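Local coordinates for protein dTDP-4-dehydrorhamnose reductase (Sulfolobus tokodaii, PDB 2GGS) that probably reduces dTDP-4-dehydrorhamnose, an activated deoxysugar, using NADPH, the dinucleotide that it is seen to bind, at residues A[160-165]-A[217-221]. Residues are numbered along the deposited sequence.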
ATOM      1  N   PHE A 160      -6.784   9.122  -3.563  1.00 23.24           N
ATOM      2  CA  PHE A 160      -8.012   9.920  -3.646  1.00 23.28           C
ATOM      3  C   PHE A 160      -7.868  11.388  -3.175  1.00 23.36           C
ATOM      4  O   PHE A 160      -8.380  12.299  -3.871  1.00 24.67           O
ATOM      5  CB  PHE A 160      -9.131   9.180  -2.900  1.00 21.55           C
ATOM      6  CG  PHE A 160     -10.467   9.854  -2.987  1.00 20.66           C
ATOM      7  CD1 PHE A 160     -11.109   9.990  -4.208  1.00 21.21           C
ATOM      8  CD2 PHE A 160     -11.080  10.339  -1.852  1.00 19.51           C
ATOM      9  CE1 PHE A 160     -12.368  10.620  -4.293  1.00 23.19           C
ATOM     10  CE2 PHE A 160     -12.338  10.946  -1.934  1.00 20.62           C
ATOM     11  CZ  PHE A 160     -12.964  11.087  -3.144  1.00 21.75           C
ATOM     12  N   PRO A 161      -7.218  11.657  -2.011  1.00 23.32           N
ATOM     13  CA  PRO A 161      -7.175  13.067  -1.586  1.00 23.38           C
ATOM     14  C   PRO A 161      -6.546  14.003  -2.602  1.00 24.18           C
ATOM     15  O   PRO A 161      -6.984  15.143  -2.731  1.00 22.93           O
ATOM     16  CB  PRO A 161      -6.323  13.029  -0.324  1.00 23.47           C
ATOM     17  CG  PRO A 161      -6.609  11.652   0.253  1.00 23.62           C
ATOM     18  CD  PRO A 161      -6.589  10.793  -0.979  1.00 22.49           C
ATOM     19  N   ILE A 162      -5.552  13.498  -3.328  1.00 24.85           N
ATOM     20  CA  ILE A 162      -4.914  14.283  -4.375  1.00 26.76           C
ATOM     21  C   ILE A 162      -5.829  14.523  -5.571  1.00 27.19           C
ATOM     22  O   ILE A 162      -5.914  15.665  -6.065  1.00 28.71           O
ATOM     23  CB  ILE A 162      -3.532  13.683  -4.762  1.00 26.82           C
ATOM     24  CG1 ILE A 162      -2.480  14.302  -3.854  1.00 28.27           C
ATOM     25  CG2 ILE A 162      -3.184  14.012  -6.221  1.00 27.51           C
ATOM     26  CD1 ILE A 162      -2.192  15.779  -4.203  1.00 29.30           C
ATOM     27  N   TYR A 163      -6.515  13.479  -6.029  1.00 27.62           N
ATOM     28  CA  TYR A 163      -7.514  13.607  -7.083  1.00 28.06           C
ATOM     29  C   TYR A 163      -8.557  14.663  -6.676  1.00 27.72           C
ATOM     30  O   TYR A 163      -8.898  15.533  -7.475  1.00 28.06           O
ATOM     31  CB  TYR A 163      -8.190  12.274  -7.375  1.00 28.88           C
ATOM     32  CG  TYR A 163      -9.546  12.401  -8.010  1.00 31.24           C
ATOM     33  CD1 TYR A 163      -9.693  12.705  -9.383  1.00 32.91           C
ATOM     34  CD2 TYR A 163     -10.690  12.221  -7.250  1.00 31.51           C
ATOM     35  CE1 TYR A 163     -10.967  12.827  -9.959  1.00 33.82           C
ATOM     36  CE2 TYR A 163     -11.950  12.335  -7.805  1.00 33.48           C
ATOM     37  CZ  TYR A 163     -12.089  12.641  -9.161  1.00 33.69           C
ATOM     38  OH  TYR A 163     -13.383  12.743  -9.655  1.00 35.07           O
ATOM     39  N   VAL A 164      -9.024  14.606  -5.429  1.00 25.65           N
ATOM     40  CA  VAL A 164      -9.992  15.611  -4.930  1.00 24.99           C
ATOM     41  C   VAL A 164      -9.420  17.029  -4.992  1.00 25.44           C
ATOM     42  O   VAL A 164     -10.074  17.956  -5.510  1.00 25.28           O
ATOM     43  CB  VAL A 164     -10.445  15.337  -3.464  1.00 23.53           C
ATOM     44  CG1 VAL A 164     -11.369  16.444  -2.988  1.00 23.69           C
ATOM     45  CG2 VAL A 164     -11.187  14.011  -3.352  1.00 23.31           C
ATOM     46  N   TYR A 165      -8.217  17.210  -4.448  1.00 26.31           N
ATOM     47  CA  TYR A 165      -7.586  18.544  -4.348  1.00 27.57           C
ATOM     48  C   TYR A 165      -7.421  19.147  -5.736  1.00 28.83           C
ATOM     49  O   TYR A 165      -7.826  20.298  -5.968  1.00 29.24           O
ATOM     50  CB  TYR A 165      -6.227  18.496  -3.618  1.00 28.12           C
ATOM     51  CG  TYR A 165      -5.545  19.857  -3.449  1.00 28.31           C
ATOM     52  CD1 TYR A 165      -5.844  20.695  -2.372  1.00 27.58           C
ATOM     53  CD2 TYR A 165      -4.612  20.298  -4.372  1.00 28.25           C
ATOM     54  CE1 TYR A 165      -5.218  21.953  -2.228  1.00 29.61           C
ATOM     55  CE2 TYR A 165      -3.981  21.528  -4.245  1.00 28.02           C
ATOM     56  CZ  TYR A 165      -4.286  22.356  -3.180  1.00 28.79           C
ATOM     57  OH  TYR A 165      -3.648  23.573  -3.087  1.00 32.04           O
ATOM     58  N   LEU A 217     -14.546  12.614   3.140  1.00 17.04           N
ATOM     59  CA  LEU A 217     -13.136  12.952   2.955  1.00 18.54           C
ATOM     60  C   LEU A 217     -12.959  14.069   1.933  1.00 18.49           C
ATOM     61  O   LEU A 217     -12.212  15.016   2.169  1.00 17.56           O
ATOM     62  CB  LEU A 217     -12.321  11.711   2.552  1.00 17.83           C
ATOM     63  CG  LEU A 217     -10.821  11.906   2.301  1.00 19.98           C
ATOM     64  CD1 LEU A 217     -10.153  12.583   3.490  1.00 19.75           C
ATOM     65  CD2 LEU A 217     -10.177  10.568   2.044  1.00 19.45           C
ATOM     66  N   ALA A 218     -13.693  13.963   0.824  1.00 19.04           N
ATOM     67  CA  ALA A 218     -13.616  14.924  -0.262  1.00 18.32           C
ATOM     68  C   ALA A 218     -14.074  16.307   0.221  1.00 19.52           C
ATOM     69  O   ALA A 218     -13.418  17.300  -0.052  1.00 19.70           O
ATOM     70  CB  ALA A 218     -14.457  14.447  -1.434  1.00 18.80           C
ATOM     71  N   LEU A 219     -15.175  16.332   0.974  1.00 20.56           N
ATOM     72  CA  LEU A 219     -15.720  17.591   1.496  1.00 21.78           C
ATOM     73  C   LEU A 219     -14.837  18.207   2.585  1.00 22.16           C
ATOM     74  O   LEU A 219     -14.759  19.446   2.676  1.00 22.58           O
ATOM     75  CB  LEU A 219     -17.147  17.406   2.014  1.00 21.18           C
ATOM     76  CG  LEU A 219     -18.234  17.188   0.965  1.00 22.03           C
ATOM     77  CD1 LEU A 219     -19.597  16.936   1.600  1.00 24.95           C
ATOM     78  CD2 LEU A 219     -18.327  18.372   0.016  1.00 23.68           C
ATOM     79  N   LYS A 220     -14.191  17.365   3.404  1.00 22.50           N
ATOM     80  CA  LYS A 220     -13.194  17.853   4.368  1.00 23.21           C
ATOM     81  C   LYS A 220     -12.085  18.547   3.631  1.00 22.74           C
ATOM     82  O   LYS A 220     -11.677  19.639   4.066  1.00 24.41           O
ATOM     83  CB  LYS A 220     -12.534  16.755   5.223  1.00 23.29           C
ATOM     84  CG  LYS A 220     -13.371  16.202   6.320  1.00 26.55           C
ATOM     85  CD  LYS A 220     -12.521  15.249   7.154  1.00 28.94           C
ATOM     86  CE  LYS A 220     -11.663  16.034   8.138  1.00 33.05           C
ATOM     87  NZ  LYS A 220     -12.574  16.783   9.062  1.00 33.27           N
ATOM     88  N   ILE A 221     -11.582  17.958   2.533  1.00 22.76           N
ATOM     89  CA  ILE A 221     -10.495  18.639   1.849  1.00 22.56           C
ATOM     90  C   ILE A 221     -10.983  19.893   1.104  1.00 22.82           C
ATOM     91  O   ILE A 221     -10.278  20.897   1.094  1.00 22.37           O
ATOM     92  CB  ILE A 221      -9.478  17.764   1.012  1.00 24.60           C
ATOM     93  CG1 ILE A 221      -9.506  18.092  -0.472  1.00 24.43           C
ATOM     94  CG2 ILE A 221      -9.387  16.260   1.396  1.00 21.74           C
ATOM     95  CD1 ILE A 221      -8.325  17.609  -1.176  1.00 29.34           C
TER
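Two helices, 160-169 and 214-224, pack obliquely through their 160-165 and 217-221 turns, probably in the region that generally binds substrate in extended short-chain dehydrogenases/reductases. The axes of these turns cross at -51° and approach to 9.5 Å. The most prominent bump is I221: its CD1 enters the hollow between P161, V164 and Y165, 3.2 Å from P161 O, 3.3 Å from Y165 N and 3.3 Å from Y165 CB. The approach is short, and I221 chi1, at 117° between wells, suggests crowding. V164 projects back in turn. Its CG2 sits 3.8 Å from A218 CB, where a methyl side chain lets the backbones draw close (V164 CA to A218 CA 5.9 Å), and its CG1 rests 3.5 Å from I221 CG1. Toward the N-terminal ends of both segments, L217 CD2 rests in the notch formed by the F160 ring edge (4.0 Å to F160 CD2) and P161 CG (4.1 Å); proline suits the first helical turn, which needs no amide donor there. Y181 of strand 180-181 touches both F160 and L217. NADPH lies about 8 Å from the F160 side chain. Because Y165 N and P161 O already pair within their helix, carbon-lined shape complementarity and exclusion of water, rather than polar pairing, must hold these turns together.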